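Local coordinates for protein 2',5'-phosphodiesterase 12 (Homo sapiens, PDB 4Z0V) that belongs to the endonuclease/exonuclease/phosphatase family, joining a DNase I-like domain to an N-terminal beta domain, with a magnesium ion in the model, at residues A[25-29]-A[189-195]. Numbering follows the deposited sequence.
Sequences VCPKL and SDSLVPA
K28, C26 and the backbone of P27 meet D190, P194 and A195 in a small interdomain contact, where the start of strand 28-32 in the N-terminal beta domain lies against helix 185-198 of the DNase I-like domain. In the middle, P194 places its CB 3.5 Å from O of P27 and packs its CG 3.8 Å from CB of K28, the ring and the base of the lysine chain alongside each other and pointing the same way. From there K28 reaches along the helix: with CG anti to the backbone N (chi1 -180°) and every later torsion extended, its NZ arrives 2.8 Å from OD1 of D190. The ammonium comes to OD1 from above the carboxylate, 39° out of its plane, in a salt bridge. E12 of the neighbouring strand 9-14 makes a second, long and weak ion pair with the same ammonium, so the lysine probably feels acidic charge from both domains. On the other flank of P194, C26 covers A195, its CB 3.6 Å from CA of A195 and its SG 3.7 Å from CB of A195. A water bridges the backbones, donating to O of P27 and to O of P194, both at 2.8 Å; O of P27 also accepts a bond from R64. The helix is kinked at P194, whose ring nitrogen carries no hydrogen to donate to the turn before it, and is backed by helix 159-172, on which L192 and A195 pack. Thus an E-set-type beta domain docks on an outer helix of the DNase I-like fold.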
loop_
_atom_site.group_PDB
_atom_site.type_symbol
_atom_site.label_atom_id
_atom_site.label_comp_id
_atom_site.label_asym_id
_atom_site.label_seq_id
_atom_site.Cartn_x
_atom_site.Cartn_y
_atom_site.Cartn_z
ATOM N N VAL A 25 18.384 -1.783 -5.290
ATOM C CA VAL A 25 18.980 -1.998 -3.971
ATOM C C VAL A 25 18.760 -0.695 -3.217
ATOM O O VAL A 25 19.350 0.330 -3.592
ATOM C CB VAL A 25 20.488 -2.382 -4.053
ATOM C CG1 VAL A 25 21.066 -2.575 -2.651
ATOM C CG2 VAL A 25 20.691 -3.640 -4.890
ATOM N N CYS A 26 17.866 -0.727 -2.215
ATOM C CA CYS A 26 17.434 0.464 -1.482
ATOM C C CYS A 26 17.946 0.424 -0.053
ATOM O O CYS A 26 17.352 -0.229 0.805
ATOM C CB CYS A 26 15.910 0.580 -1.532
ATOM S SG CYS A 26 15.230 0.514 -3.206
ATOM N N PRO A 27 19.079 1.085 0.218
ATOM C CA PRO A 27 19.625 1.035 1.574
ATOM C C PRO A 27 18.749 1.746 2.584
ATOM O O PRO A 27 18.146 2.770 2.263
ATOM C CB PRO A 27 20.971 1.765 1.452
ATOM C CG PRO A 27 20.859 2.620 0.246
ATOM C CD PRO A 27 19.919 1.901 -0.682
ATOM N N LYS A 28 18.734 1.224 3.814
ATOM C CA LYS A 28 18.091 1.902 4.924
ATOM C C LYS A 28 19.118 2.899 5.413
ATOM O O LYS A 28 20.276 2.520 5.615
ATOM C CB LYS A 28 17.672 0.893 6.021
ATOM C CG LYS A 28 16.980 1.530 7.226
ATOM C CD LYS A 28 16.516 0.407 8.144
ATOM C CE LYS A 28 15.910 0.890 9.412
ATOM N NZ LYS A 28 15.328 -0.238 10.185
ATOM N N LEU A 29 18.751 4.174 5.451
ATOM C CA LEU A 29 19.612 5.253 5.944
ATOM C C LEU A 29 18.797 6.120 6.825
ATOM O O LEU A 29 17.891 6.790 6.335
ATOM C CB LEU A 29 20.249 6.152 4.856
ATOM C CG LEU A 29 20.449 5.703 3.433
ATOM C CD1 LEU A 29 20.614 6.909 2.566
ATOM C CD2 LEU A 29 21.717 4.916 3.290
ATOM N N SER A 189 9.202 -0.353 8.210
ATOM C CA SER A 189 10.436 0.335 8.564
ATOM C C SER A 189 11.673 -0.095 7.767
ATOM O O SER A 189 12.537 0.760 7.538
ATOM C CB SER A 189 10.705 0.173 10.064
ATOM O OG SER A 189 10.785 -1.205 10.387
ATOM N N ASP A 190 11.780 -1.375 7.358
ATOM C CA ASP A 190 13.004 -1.893 6.712
ATOM C C ASP A 190 12.927 -2.070 5.206
ATOM O O ASP A 190 13.980 -2.194 4.576
ATOM C CB ASP A 190 13.413 -3.256 7.313
ATOM C CG ASP A 190 13.446 -3.303 8.834
ATOM O OD1 ASP A 190 13.489 -2.228 9.462
ATOM O OD2 ASP A 190 13.386 -4.413 9.385
ATOM N N SER A 191 11.713 -2.108 4.621
ATOM C CA SER A 191 11.618 -2.290 3.178
ATOM C C SER A 191 10.933 -1.097 2.490
ATOM O O SER A 191 11.496 -0.520 1.562
ATOM C CB SER A 191 10.857 -3.572 2.867
ATOM O OG SER A 191 10.621 -3.682 1.471
ATOM N N LEU A 192 9.711 -0.770 2.903
ATOM C CA LEU A 192 8.958 0.297 2.226
ATOM C C LEU A 192 9.537 1.683 2.492
ATOM O O LEU A 192 9.758 2.427 1.542
ATOM C CB LEU A 192 7.480 0.245 2.631
ATOM C CG LEU A 192 6.832 -1.111 2.409
ATOM C CD1 LEU A 192 5.464 -1.138 3.046
ATOM C CD2 LEU A 192 6.722 -1.439 0.886
ATOM N N VAL A 193 9.811 2.034 3.760
ATOM C CA VAL A 193 10.342 3.367 4.043
ATOM C C VAL A 193 11.689 3.582 3.296
ATOM O O VAL A 193 11.761 4.548 2.560
ATOM C CB VAL A 193 10.409 3.684 5.554
ATOM C CG1 VAL A 193 11.361 4.844 5.842
ATOM C CG2 VAL A 193 9.014 4.009 6.086
ATOM N N PRO A 194 12.697 2.689 3.342
ATOM C CA PRO A 194 13.945 2.963 2.589
ATOM C C PRO A 194 13.745 3.046 1.075
ATOM O O PRO A 194 14.327 3.932 0.444
ATOM C CB PRO A 194 14.841 1.770 2.959
ATOM C CG PRO A 194 14.318 1.313 4.308
ATOM C CD PRO A 194 12.832 1.458 4.152
ATOM N N ALA A 195 12.923 2.160 0.485
ATOM C CA ALA A 195 12.728 2.209 -0.958
ATOM C C ALA A 195 11.963 3.457 -1.369
ATOM O O ALA A 195 12.368 4.185 -2.285
ATOM C CB ALA A 195 11.973 0.968 -1.430
HETATM O O HOH W 1 17.028 3.543 -0.195
#